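Local coordinates for putative branched-chain amino acid ABC transporter, periplasmic branched-chain amino acid-binding protein (PDB 4RU0) that probably binds a branched-chain amino acid or similar small solute in the periplasm and hands it to an ABC transporter for uptake, at residues I367-L372 with M381-L386; V338-T343 with W360-L365; G330-A335 with M375-L380; Y149-M154 with R389-G394. All coordinates share one frame; numbering follows the deposited sequence.

Interaction 1: I367-L372 with M381-L386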
loop_
_atom_site.group_PDB
_atom_site.type_symbol
_atom_site.label_atom_id
_atom_site.label_comp_id
_atom_site.label_asym_id
_atom_site.label_seq_id
_atom_site.Cartn_x
_atom_site.Cartn_y
_atom_site.Cartn_z
ATOM N N ILE A 367 -5.798 -13.619 -8.156
ATOM C CA ILE A 367 -4.557 -13.483 -8.902
ATOM C C ILE A 367 -3.585 -14.606 -8.554
ATOM O O ILE A 367 -3.084 -14.671 -7.432
ATOM C CB ILE A 367 -3.888 -12.134 -8.618
ATOM C CG1 ILE A 367 -4.876 -10.984 -8.846
ATOM C CG2 ILE A 367 -2.652 -11.968 -9.471
ATOM C CD1 ILE A 367 -5.342 -10.861 -10.267
ATOM N N ASP A 368 -3.335 -15.482 -9.526
ATOM C CA ASP A 368 -2.391 -16.595 -9.382
ATOM C C ASP A 368 -0.978 -16.197 -9.772
ATOM O O ASP A 368 -0.749 -15.108 -10.293
ATOM C CB ASP A 368 -2.816 -17.786 -10.251
ATOM C CG ASP A 368 -3.975 -18.556 -9.665
ATOM O OD1 ASP A 368 -4.099 -18.587 -8.422
ATOM O OD2 ASP A 368 -4.755 -19.137 -10.445
ATOM N N ASP A 369 -0.031 -17.098 -9.542
ATOM C CA ASP A 369 1.313 -16.924 -10.078
ATOM C C ASP A 369 1.285 -17.048 -11.599
ATOM O O ASP A 369 2.021 -16.350 -12.303
ATOM C CB ASP A 369 2.276 -17.945 -9.479
ATOM C CG ASP A 369 2.776 -17.535 -8.115
ATOM O OD1 ASP A 369 2.948 -16.319 -7.889
ATOM O OD2 ASP A 369 2.999 -18.430 -7.274
ATOM N N ALA A 370 0.433 -17.940 -12.097
ATOM C CA ALA A 370 0.235 -18.089 -13.532
ATOM C C ALA A 370 -0.257 -16.777 -14.126
ATOM O O ALA A 370 0.239 -16.317 -15.158
ATOM C CB ALA A 370 -0.752 -19.208 -13.823
ATOM N N ARG A 371 -1.232 -16.178 -13.451
ATOM C CA ARG A 371 -1.819 -14.923 -13.888
ATOM C C ARG A 371 -0.802 -13.783 -13.814
ATOM O O ARG A 371 -0.739 -12.938 -14.706
ATOM C CB ARG A 371 -3.053 -14.612 -13.042
ATOM C CG ARG A 371 -3.722 -13.295 -13.356
ATOM C CD ARG A 371 -4.168 -13.233 -14.800
ATOM N NE ARG A 371 -4.331 -11.852 -15.238
ATOM C CZ ARG A 371 -4.701 -11.497 -16.461
ATOM N NH1 ARG A 371 -4.954 -12.423 -17.374
ATOM N NH2 ARG A 371 -4.818 -10.213 -16.767
ATOM N N LEU A 372 -0.002 -13.772 -12.750
ATOM C CA LEU A 372 1.048 -12.769 -12.587
ATOM C C LEU A 372 2.077 -12.864 -13.708
ATOM O O LEU A 372 2.604 -11.848 -14.169
ATOM C CB LEU A 372 1.744 -12.926 -11.228
ATOM C CG LEU A 372 0.997 -12.486 -9.965
ATOM C CD1 LEU A 372 1.736 -12.961 -8.722
ATOM C CD2 LEU A 372 0.814 -10.972 -9.930
HETATM N N MSE A 381 4.294 -7.862 -7.841
HETATM C CA MSE A 381 3.055 -7.912 -7.075
HETATM C C MSE A 381 2.805 -9.318 -6.546
HETATM O O MSE A 381 3.090 -10.303 -7.224
HETATM C CB MSE A 381 1.881 -7.452 -7.939
HETATM C CG MSE A 381 0.516 -7.575 -7.274
HETATM SE SE MSE A 381 -0.935 -7.268 -8.547
HETATM C CE MSE A 381 -0.250 -5.624 -9.316
ATOM N N GLN A 382 2.276 -9.410 -5.331
ATOM C CA GLN A 382 1.986 -10.703 -4.722
ATOM C C GLN A 382 0.691 -11.308 -5.257
ATOM O O GLN A 382 -0.029 -10.675 -6.030
ATOM C CB GLN A 382 1.905 -10.560 -3.201
ATOM C CG GLN A 382 0.760 -9.685 -2.725
ATOM C CD GLN A 382 0.894 -9.290 -1.267
ATOM O OE1 GLN A 382 0.384 -9.970 -0.375
ATOM N NE2 GLN A 382 1.581 -8.181 -1.018
ATOM N N ASN A 383 0.402 -12.538 -4.845
ATOM C CA ASN A 383 -0.893 -13.150 -5.115
ATOM C C ASN A 383 -2.007 -12.406 -4.387
ATOM O O ASN A 383 -1.793 -11.841 -3.312
ATOM C CB ASN A 383 -0.900 -14.627 -4.701
ATOM C CG ASN A 383 -0.066 -15.502 -5.624
ATOM O OD1 ASN A 383 0.786 -15.013 -6.367
ATOM N ND2 ASN A 383 -0.314 -16.808 -5.583
ATOM N N LEU A 384 -3.194 -12.400 -4.982
ATOM C CA LEU A 384 -4.364 -11.777 -4.371
ATOM C C LEU A 384 -5.561 -12.704 -4.440
ATOM O O LEU A 384 -5.942 -13.159 -5.514
ATOM C CB LEU A 384 -4.707 -10.458 -5.062
ATOM C CG LEU A 384 -3.869 -9.231 -4.729
ATOM C CD1 LEU A 384 -4.270 -8.078 -5.632
ATOM C CD2 LEU A 384 -4.060 -8.871 -3.270
ATOM N N LYS A 385 -6.153 -12.990 -3.291
ATOM C CA LYS A 385 -7.400 -13.732 -3.258
ATOM C C LYS A 385 -8.341 -13.072 -2.263
ATOM O O LYS A 385 -8.221 -13.263 -1.055
ATOM C CB LYS A 385 -7.163 -15.200 -2.903
ATOM C CG LYS A 385 -8.404 -16.073 -3.033
ATOM C CD LYS A 385 -8.034 -17.531 -3.279
ATOM C CE LYS A 385 -9.217 -18.453 -3.053
ATOM N NZ LYS A 385 -9.637 -18.462 -1.622
ATOM N N LEU A 386 -9.272 -12.282 -2.786
ATOM C CA LEU A 386 -10.220 -11.559 -1.949
ATOM C C LEU A 386 -11.534 -12.306 -1.808
ATOM O O LEU A 386 -11.813 -13.253 -2.543
ATOM C CB LEU A 386 -10.489 -10.164 -2.510
ATOM C CG LEU A 386 -9.477 -9.056 -2.222
ATOM C CD1 LEU A 386 -8.203 -9.242 -3.042
ATOM C CD2 LEU A 386 -10.111 -7.695 -2.489
#
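I367 and L384 meet through their backbones first. I367 N donates to L384 O over 2.7 Å, with an N-H...O angle of 153°. The return bond, L384 N to I367 O, is weak at 3.3 Å. Just before it in the chain, N383 CA approaches the same acceptor, I367 O, at 3.5 Å in a C-H...O contact, so this oxygen is met by two neighbouring groups of the 381-386 segment.

I367 and L384 form a hydrogen-bonded pair of a small antiparallel sheet, in which strand 366-367 runs against strand 384-385. Helix 369-375 and the loop after it join the two strands. D368 occupies the N-cap position of that helix, and its carbonyl O takes the first-turn bond from L372 N.

The side chains of I367 and L384 share one face of the sheet. They lie side by side and point the same way, with I367 CG1 3.8 Å from L384 CB; CG1 stands beside the backbone N and anti to the carbonyl carbon (chi1 -53°). From the first turn of helix 369-375, L372 reaches the other segment with both methyls. Its CD1 meets a carbonyl, 3.3 Å from M381 O, while CD2 makes an apolar contact, 4.2 Å from M381 CB. The selenomethionine side chain of M381 bends at its last torsion and runs on to V332 and A335 of helix 325-348, whereas L384 reaches V336 of that helix. The Q382 CB points away from I367-L372, and its NE2 donates to A396 O.

Interaction 2: V338-T343 with W360-L365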
loop_
_atom_site.group_PDB
_atom_site.type_symbol
_atom_site.label_atom_id
_atom_site.label_comp_id
_atom_site.label_asym_id
_atom_site.label_seq_id
_atom_site.Cartn_x
_atom_site.Cartn_y
_atom_site.Cartn_z
ATOM N N VAL A 338 -7.610 -2.799 -12.702
ATOM C CA VAL A 338 -7.759 -3.423 -14.018
ATOM C C VAL A 338 -8.184 -4.888 -13.915
ATOM O O VAL A 338 -9.091 -5.325 -14.623
ATOM C CB VAL A 338 -6.452 -3.323 -14.835
ATOM C CG1 VAL A 338 -6.495 -4.247 -16.039
ATOM C CG2 VAL A 338 -6.211 -1.890 -15.274
ATOM N N GLU A 339 -7.542 -5.640 -13.027
ATOM C CA GLU A 339 -7.902 -7.040 -12.822
ATOM C C GLU A 339 -9.284 -7.185 -12.190
ATOM O O GLU A 339 -10.015 -8.133 -12.484
ATOM C CB GLU A 339 -6.856 -7.744 -11.956
ATOM C CG GLU A 339 -5.524 -7.943 -12.655
ATOM C CD GLU A 339 -5.650 -8.746 -13.942
ATOM O OE1 GLU A 339 -5.185 -8.250 -14.991
ATOM O OE2 GLU A 339 -6.211 -9.865 -13.906
ATOM N N ALA A 340 -9.634 -6.245 -11.314
ATOM C CA ALA A 340 -10.950 -6.236 -10.691
ATOM C C ALA A 340 -12.025 -6.054 -11.752
ATOM O O ALA A 340 -13.033 -6.762 -11.763
ATOM C CB ALA A 340 -11.043 -5.137 -9.641
ATOM N N ILE A 341 -11.796 -5.093 -12.639
ATOM C CA ILE A 341 -12.692 -4.838 -13.754
ATOM C C ILE A 341 -12.789 -6.069 -14.647
ATOM O O ILE A 341 -13.887 -6.533 -14.964
ATOM C CB ILE A 341 -12.221 -3.629 -14.583
ATOM C CG1 ILE A 341 -12.368 -2.344 -13.767
ATOM C CG2 ILE A 341 -13.005 -3.539 -15.887
ATOM C CD1 ILE A 341 -11.660 -1.157 -14.367
ATOM N N ARG A 342 -11.629 -6.597 -15.030
ATOM C CA ARG A 342 -11.544 -7.798 -15.851
ATOM C C ARG A 342 -12.306 -8.956 -15.217
ATOM O O ARG A 342 -13.048 -9.662 -15.894
ATOM C CB ARG A 342 -10.079 -8.183 -16.074
ATOM C CG ARG A 342 -9.875 -9.509 -16.792
ATOM C CD ARG A 342 -8.413 -9.731 -17.163
ATOM N NE ARG A 342 -7.949 -8.781 -18.170
ATOM C CZ ARG A 342 -7.058 -7.821 -17.943
ATOM N NH1 ARG A 342 -6.528 -7.683 -16.740
ATOM N NH2 ARG A 342 -6.694 -7.002 -18.917
ATOM N N THR A 343 -12.131 -9.133 -13.913
ATOM C CA THR A 343 -12.798 -10.207 -13.186
ATOM C C THR A 343 -14.317 -10.086 -13.275
ATOM O O THR A 343 -15.019 -11.083 -13.438
ATOM C CB THR A 343 -12.380 -10.219 -11.696
ATOM O OG1 THR A 343 -10.952 -10.215 -11.596
ATOM C CG2 THR A 343 -12.934 -11.445 -10.983
ATOM N N TRP A 360 -18.140 -6.344 -6.873
ATOM C CA TRP A 360 -18.223 -7.787 -7.073
ATOM C C TRP A 360 -16.910 -8.329 -7.623
ATOM O O TRP A 360 -16.461 -9.407 -7.238
ATOM C CB TRP A 360 -19.375 -8.148 -8.020
ATOM C CG TRP A 360 -19.627 -9.627 -8.097
ATOM C CD1 TRP A 360 -20.534 -10.341 -7.368
ATOM C CD2 TRP A 360 -18.943 -10.576 -8.928
ATOM N NE1 TRP A 360 -20.464 -11.673 -7.701
ATOM C CE2 TRP A 360 -19.496 -11.844 -8.656
ATOM C CE3 TRP A 360 -17.921 -10.478 -9.881
ATOM C CZ2 TRP A 360 -19.061 -13.005 -9.297
ATOM C CZ3 TRP A 360 -17.487 -11.632 -10.515
ATOM C CH2 TRP A 360 -18.061 -12.879 -10.221
ATOM N N GLY A 361 -16.303 -7.571 -8.531
ATOM C CA GLY A 361 -15.042 -7.960 -9.134
ATOM C C GLY A 361 -13.940 -8.018 -8.096
ATOM O O GLY A 361 -13.208 -9.007 -8.009
ATOM N N LEU A 362 -13.831 -6.956 -7.303
ATOM C CA LEU A 362 -12.861 -6.896 -6.218
ATOM C C LEU A 362 -12.991 -8.091 -5.284
ATOM O O LEU A 362 -11.994 -8.727 -4.955
ATOM C CB LEU A 362 -13.020 -5.598 -5.427
ATOM C CG LEU A 362 -12.442 -4.349 -6.090
ATOM C CD1 LEU A 362 -13.031 -3.107 -5.469
ATOM C CD2 LEU A 362 -10.928 -4.344 -5.960
ATOM N N GLU A 363 -14.219 -8.408 -4.880
ATOM C CA GLU A 363 -14.450 -9.484 -3.917
ATOM C C GLU A 363 -14.215 -10.868 -4.526
ATOM O O GLU A 363 -14.171 -11.872 -3.813
ATOM C CB GLU A 363 -15.868 -9.392 -3.341
ATOM C CG GLU A 363 -16.100 -8.131 -2.510
ATOM C CD GLU A 363 -17.357 -8.183 -1.658
ATOM O OE1 GLU A 363 -18.360 -8.778 -2.097
ATOM O OE2 GLU A 363 -17.340 -7.616 -0.541
ATOM N N HIS A 364 -14.049 -10.925 -5.843
ATOM C CA HIS A 364 -13.784 -12.199 -6.497
ATOM C C HIS A 364 -12.414 -12.222 -7.162
ATOM O O HIS A 364 -12.135 -13.082 -7.992
ATOM C CB HIS A 364 -14.878 -12.513 -7.518
ATOM C CG HIS A 364 -16.171 -12.929 -6.893
ATOM N ND1 HIS A 364 -17.059 -12.026 -6.350
ATOM C CD2 HIS A 364 -16.713 -14.154 -6.697
ATOM C CE1 HIS A 364 -18.097 -12.675 -5.857
ATOM N NE2 HIS A 364 -17.912 -13.969 -6.055
ATOM N N LEU A 365 -11.559 -11.277 -6.788
ATOM C CA LEU A 365 -10.195 -11.258 -7.287
ATOM C C LEU A 365 -9.477 -12.547 -6.924
ATOM O O LEU A 365 -9.511 -12.988 -5.777
ATOM C CB LEU A 365 -9.424 -10.065 -6.730
ATOM C CG LEU A 365 -9.334 -8.830 -7.619
ATOM C CD1 LEU A 365 -8.439 -7.784 -6.969
ATOM C CD2 LEU A 365 -8.815 -9.207 -8.991
#
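A close helix-to-helix approach brings A340 of helix 325-348 against G361 of helix 355-363, with their CA atoms 4.7 Å apart. A CB on G361 would collide with A340 O, so the close approach depends on the missing side chain; G361 CA points a hydrogen at A340 O in a C-H...O contact of 3.5 Å (angle at the hydrogen 144°). A340 CB packs on L362 CD2 at 3.8 Å. The L362 CB points away from helix 325-348, and its side chain also touches F151, V108 and P130.

T343, one turn further on, meets the 360-365 segment with both branches. OG1 lies beside the backbone N (chi1 -52°), which puts CG2 anti to that N and 3.5 Å from H364 O. T343 OG1 is 3.5 Å from L365 CD2; the two side chains cross at about a right angle. Also resting on E339 CB, this leucine methyl touches residues one turn apart. The contact packs the two helices together just ahead of the short strand 366-367 in the periplasmic binding protein fold.

W360 touches the first helix by its rim alone: T343 O lies near the indole plane, off CZ3. Over one indole face sits the H364 imidazole, whose ND1 is 3.3 Å above the plane and near its centre. That ring is fixed by the 2.8 Å bond from H364 ND1 to W360 O.

Interaction 3: G330-A335 with M375-L380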
loop_
_atom_site.group_PDB
_atom_site.type_symbol
_atom_site.label_atom_id
_atom_site.label_comp_id
_atom_site.label_asym_id
_atom_site.label_seq_id
_atom_site.Cartn_x
_atom_site.Cartn_y
_atom_site.Cartn_z
ATOM N N GLY A 330 2.349 2.930 -8.491
ATOM C CA GLY A 330 1.403 3.335 -9.511
ATOM C C GLY A 330 1.024 2.163 -10.398
ATOM O O GLY A 330 -0.148 1.973 -10.730
ATOM N N LEU A 331 2.023 1.371 -10.774
ATOM C CA LEU A 331 1.800 0.194 -11.606
ATOM C C LEU A 331 0.916 -0.836 -10.910
ATOM O O LEU A 331 0.019 -1.411 -11.520
ATOM C CB LEU A 331 3.137 -0.445 -11.992
ATOM C CG LEU A 331 4.063 0.391 -12.876
ATOM C CD1 LEU A 331 5.381 -0.326 -13.096
ATOM C CD2 LEU A 331 3.394 0.697 -14.211
ATOM N N VAL A 332 1.173 -1.061 -9.629
ATOM C CA VAL A 332 0.443 -2.073 -8.879
ATOM C C VAL A 332 -0.957 -1.567 -8.522
ATOM O O VAL A 332 -1.931 -2.322 -8.551
ATOM C CB VAL A 332 1.222 -2.489 -7.609
ATOM C CG1 VAL A 332 0.330 -3.244 -6.636
ATOM C CG2 VAL A 332 2.422 -3.335 -8.003
ATOM N N ASN A 333 -1.050 -0.279 -8.210
ATOM C CA ASN A 333 -2.332 0.363 -7.938
ATOM C C ASN A 333 -3.277 0.247 -9.134
ATOM O O ASN A 333 -4.456 -0.069 -8.980
ATOM C CB ASN A 333 -2.122 1.837 -7.580
ATOM C CG ASN A 333 -3.184 2.369 -6.643
ATOM O OD1 ASN A 333 -3.723 1.633 -5.816
ATOM N ND2 ASN A 333 -3.495 3.656 -6.770
ATOM N N ALA A 334 -2.742 0.489 -10.327
ATOM C CA ALA A 334 -3.533 0.463 -11.549
ATOM C C ALA A 334 -3.915 -0.958 -11.950
ATOM O O ALA A 334 -5.009 -1.192 -12.459
ATOM C CB ALA A 334 -2.775 1.142 -12.679
ATOM N N ALA A 335 -3.011 -1.903 -11.720
ATOM C CA ALA A 335 -3.234 -3.284 -12.129
ATOM C C ALA A 335 -4.352 -3.938 -11.321
ATOM O O ALA A 335 -5.131 -4.740 -11.850
ATOM C CB ALA A 335 -1.954 -4.084 -11.995
HETATM N N MSE A 375 0.610 -11.077 -17.011
HETATM C CA MSE A 375 0.694 -9.624 -17.054
HETATM C C MSE A 375 2.088 -9.140 -16.694
HETATM O O MSE A 375 2.377 -7.947 -16.769
HETATM C CB MSE A 375 -0.348 -8.983 -16.134
HETATM C CG MSE A 375 -0.652 -9.750 -14.866
HETATM SE SE MSE A 375 -1.900 -8.768 -13.718
HETATM C CE MSE A 375 -2.380 -10.192 -12.492
ATOM N N GLY A 376 2.954 -10.074 -16.309
ATOM C CA GLY A 376 4.348 -9.767 -16.052
ATOM C C GLY A 376 4.600 -9.086 -14.723
ATOM O O GLY A 376 5.509 -8.262 -14.607
ATOM N N TYR A 377 3.806 -9.436 -13.715
ATOM C CA TYR A 377 3.958 -8.854 -12.385
ATOM C C TYR A 377 4.489 -9.859 -11.366
ATOM O O TYR A 377 4.223 -9.729 -10.171
ATOM C CB TYR A 377 2.621 -8.295 -11.889
ATOM C CG TYR A 377 2.275 -6.920 -12.416
ATOM C CD1 TYR A 377 2.483 -5.785 -11.640
ATOM C CD2 TYR A 377 1.729 -6.758 -13.684
ATOM C CE1 TYR A 377 2.163 -4.526 -12.113
ATOM C CE2 TYR A 377 1.408 -5.506 -14.166
ATOM C CZ TYR A 377 1.628 -4.393 -13.378
ATOM O OH TYR A 377 1.308 -3.143 -13.856
ATOM N N LEU A 378 5.245 -10.848 -11.834
ATOM C CA LEU A 378 5.661 -11.956 -10.974
ATOM C C LEU A 378 6.476 -11.513 -9.756
ATOM O O LEU A 378 6.142 -11.860 -8.620
ATOM C CB LEU A 378 6.454 -12.982 -11.779
ATOM C CG LEU A 378 6.629 -14.321 -11.063
ATOM C CD1 LEU A 378 5.280 -14.860 -10.603
ATOM C CD2 LEU A 378 7.334 -15.324 -11.959
ATOM N N GLY A 379 7.533 -10.740 -9.976
ATOM C CA GLY A 379 8.328 -10.264 -8.854
ATOM C C GLY A 379 7.825 -8.972 -8.226
ATOM O O GLY A 379 8.291 -8.569 -7.154
ATOM N N LEU A 380 6.868 -8.325 -8.889
ATOM C CA LEU A 380 6.451 -6.977 -8.519
ATOM C C LEU A 380 5.235 -6.960 -7.591
ATOM O O LEU A 380 5.156 -6.148 -6.668
ATOM C CB LEU A 380 6.155 -6.167 -9.783
ATOM C CG LEU A 380 5.868 -4.675 -9.626
ATOM C CD1 LEU A 380 6.931 -4.003 -8.770
ATOM C CD2 LEU A 380 5.796 -4.021 -10.997
#
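Y377 reaches from the 375-380 segment to helix 325-348, where it meets L331, V332 and A335. Its CB points toward the helix, and CG lies beside the backbone N, anti to the carbonyl carbon (chi1 -82°). Along one rim the ring presents CE1, which has L331 CB at 4.2 Å; V332 CG2 stands near the ring plane at this edge, 4.3 Å from the same CE1. At CZ the partner is A335 CB, 3.9 Å away. This methyl makes an off-centre CH-pi contact, with A335 CB 4.3 Å from the ring centroid and 28° off the normal. The tip, Y377 OH, lies 3.2 Å from L331 O, a carbonyl that also accepts the helical bond from A335 N. With an alanine here, the ring and its CH-pi contact gone, a gap would probably open against L331, V332 and A335, leaving the helix and loop less firmly joined.

The loop starts at a Schellman motif, with G376 as the C-prime residue at positive phi and Y377 N turned back to L372 O. The tyrosine that follows this helix ending has its CB directed toward helix 325-348. L380 closes the other end of the contact: its CG is 4.0 Å from V332 CG2, the two side chains sliding past each other in opposite directions, and its CD2 touches L331 CD1. Helix 299-309 adds I300 against Y377, and H301 against both L331 and L380. Apart from the phenol oxygen, the side-chain atoms that meet are all carbon and buried, so the join rests on close fit and dispersion more than on directed polar bonds.

Interaction 4: Y149-M154 with R389-G394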
loop_
_atom_site.group_PDB
_atom_site.type_symbol
_atom_site.label_atom_id
_atom_site.label_comp_id
_atom_site.label_asym_id
_atom_site.label_seq_id
_atom_site.Cartn_x
_atom_site.Cartn_y
_atom_site.Cartn_z
ATOM N N TYR A 149 -17.980 -1.358 0.687
ATOM C CA TYR A 149 -17.349 -0.590 -0.382
ATOM C C TYR A 149 -16.024 0.067 0.017
ATOM O O TYR A 149 -15.605 1.056 -0.579
ATOM C CB TYR A 149 -18.337 0.458 -0.901
ATOM C CG TYR A 149 -19.485 -0.192 -1.636
ATOM C CD1 TYR A 149 -20.654 -0.542 -0.971
ATOM C CD2 TYR A 149 -19.377 -0.507 -2.986
ATOM C CE1 TYR A 149 -21.693 -1.161 -1.637
ATOM C CE2 TYR A 149 -20.412 -1.126 -3.659
ATOM C CZ TYR A 149 -21.565 -1.453 -2.983
ATOM O OH TYR A 149 -22.595 -2.068 -3.653
ATOM N N ASN A 150 -15.360 -0.505 1.013
ATOM C CA ASN A 150 -14.039 -0.042 1.425
ATOM C C ASN A 150 -13.023 -1.186 1.341
ATOM O O ASN A 150 -13.198 -2.222 1.982
ATOM C CB ASN A 150 -14.094 0.527 2.844
ATOM C CG ASN A 150 -12.910 1.416 3.165
ATOM O OD1 ASN A 150 -11.765 1.094 2.839
ATOM N ND2 ASN A 150 -13.180 2.549 3.805
ATOM N N PHE A 151 -11.968 -0.995 0.550
ATOM C CA PHE A 151 -11.001 -2.062 0.284
ATOM C C PHE A 151 -9.549 -1.672 0.588
ATOM O O PHE A 151 -8.860 -1.115 -0.271
ATOM C CB PHE A 151 -11.094 -2.509 -1.182
ATOM C CG PHE A 151 -12.376 -3.218 -1.532
ATOM C CD1 PHE A 151 -12.419 -4.604 -1.603
ATOM C CD2 PHE A 151 -13.534 -2.500 -1.801
ATOM C CE1 PHE A 151 -13.595 -5.262 -1.934
ATOM C CE2 PHE A 151 -14.713 -3.153 -2.128
ATOM C CZ PHE A 151 -14.744 -4.535 -2.197
ATOM N N PRO A 152 -9.057 -2.006 1.767
ATOM C CA PRO A 152 -7.650 -1.765 2.069
ATOM C C PRO A 152 -6.809 -2.911 1.511
ATOM O O PRO A 152 -6.372 -3.787 2.218
ATOM C CB PRO A 152 -7.633 -1.779 3.581
ATOM C CG PRO A 152 -8.670 -2.750 3.932
ATOM C CD PRO A 152 -9.730 -2.678 2.880
ATOM N N VAL A 153 -6.626 -2.887 0.204
ATOM C CA VAL A 153 -6.068 -3.996 -0.548
ATOM C C VAL A 153 -4.589 -4.311 -0.369
ATOM O O VAL A 153 -3.756 -3.428 -0.262
ATOM C CB VAL A 153 -6.357 -3.870 -2.051
ATOM C CG1 VAL A 153 -6.351 -5.239 -2.687
ATOM C CG2 VAL A 153 -7.702 -3.233 -2.277
HETATM N N MSE A 154 -4.312 -5.605 -0.393
HETATM C CA MSE A 154 -2.981 -6.172 -0.364
HETATM C C MSE A 154 -2.286 -6.202 0.968
HETATM O O MSE A 154 -1.844 -7.276 1.386
HETATM C CB MSE A 154 -2.134 -5.400 -1.348
HETATM C CG MSE A 154 -1.315 -6.362 -2.175
HETATM SE SE MSE A 154 -0.574 -5.342 -3.652
HETATM C CE MSE A 154 -1.916 -5.923 -4.948
ATOM N N ARG A 389 -15.562 -11.580 2.905
ATOM C CA ARG A 389 -15.045 -11.627 4.263
ATOM C C ARG A 389 -13.659 -10.977 4.368
ATOM O O ARG A 389 -13.227 -10.581 5.453
ATOM C CB ARG A 389 -14.984 -13.086 4.729
ATOM C CG ARG A 389 -14.895 -13.292 6.222
ATOM C CD ARG A 389 -14.510 -14.733 6.524
ATOM N NE ARG A 389 -13.165 -15.035 6.043
ATOM C CZ ARG A 389 -12.087 -15.064 6.819
ATOM N NH1 ARG A 389 -10.895 -15.339 6.302
ATOM N NH2 ARG A 389 -12.205 -14.821 8.118
ATOM N N ASP A 390 -12.968 -10.863 3.235
ATOM C CA ASP A 390 -11.576 -10.413 3.227
ATOM C C ASP A 390 -11.272 -9.419 2.113
ATOM O O ASP A 390 -10.979 -9.805 0.984
ATOM C CB ASP A 390 -10.639 -11.618 3.107
ATOM C CG ASP A 390 -9.177 -11.217 2.983
ATOM O OD1 ASP A 390 -8.804 -10.132 3.479
ATOM O OD2 ASP A 390 -8.397 -11.989 2.387
ATOM N N HIS A 391 -11.307 -8.136 2.448
ATOM C CA HIS A 391 -11.044 -7.085 1.474
ATOM C C HIS A 391 -9.554 -6.731 1.378
ATOM O O HIS A 391 -9.177 -5.771 0.701
ATOM C CB HIS A 391 -11.866 -5.840 1.816
ATOM C CG HIS A 391 -13.308 -5.945 1.419
ATOM N ND1 HIS A 391 -14.167 -4.868 1.453
ATOM C CD2 HIS A 391 -14.035 -6.994 0.972
ATOM C CE1 HIS A 391 -15.368 -5.251 1.042
ATOM N NE2 HIS A 391 -15.309 -6.541 0.747
ATOM N N GLU A 392 -8.712 -7.512 2.046
ATOM C CA GLU A 392 -7.269 -7.332 1.944
ATOM C C GLU A 392 -6.716 -8.253 0.868
ATOM O O GLU A 392 -6.128 -7.799 -0.112
ATOM C CB GLU A 392 -6.571 -7.605 3.281
ATOM C CG GLU A 392 -5.081 -7.306 3.242
ATOM C CD GLU A 392 -4.351 -7.699 4.521
ATOM O OE1 GLU A 392 -4.920 -8.454 5.338
ATOM O OE2 GLU A 392 -3.199 -7.249 4.704
ATOM N N GLY A 393 -6.904 -9.553 1.070
ATOM C CA GLY A 393 -6.603 -10.546 0.052
ATOM C C GLY A 393 -5.139 -10.825 -0.230
ATOM O O GLY A 393 -4.829 -11.608 -1.127
ATOM N N GLY A 394 -4.239 -10.196 0.523
ATOM C CA GLY A 394 -2.811 -10.380 0.309
ATOM C C GLY A 394 -2.037 -10.655 1.585
ATOM O O GLY A 394 -1.876 -11.803 1.992
#
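F151 and H391 stack face to face, their ring centroids 3.7 Å apart and their planes at 11°. The stacked imidazole is held at both nitrogens. H391 ND1 donates to N150 O over 2.9 Å at a nearly straight 168°; the oxygen lies in the ring plane, while the donor stands above the carbonyl plane. H391 NE2 bonds to E363 OE2. An alanine at H391 would probably leave E363 and N150 O without these partners and strip the cover from one face of F151.

Beyond the stack, M154 N donates to E392 O over 2.9 Å, and V153 CG1 lies 3.6 Å from that same oxygen. The turn carrying H391 and E392 is set by D390. Its OD1 accepts from E392 N, closing an Asx turn, and from G393 N, which extends it to an Asx motif; both donors approach from the same face of the carboxylate. The E392 carboxylate goes on to S159 and T156.

The two segments run almost parallel, one leading from strand 150-151 toward helix 157-172, the other into strand 396-402. Such side-by-side connections between lobes are consistent with the hinge of a type I periplasmic binding protein.

In the fold
Helix 325-348 serves both interactions 2 and 3. M381 of interaction 1 and M154 of interaction 4 also pack on this helix, so all four contacts meet it. All four are mostly buried, though interaction 1 has an exposed flank at D368, D369 and N383, and interaction 2 is partly open at W360 and H364. Interaction 3 is wholly buried and chiefly apolar; interaction 2 is close helix packing without hydrogen bonds between its segments. Interactions 1 and 4 depend on backbone acceptors, and K385 N to G393 O connects them. Interaction 4 encloses the others along the chain and meets interaction 2 through E363 and H391.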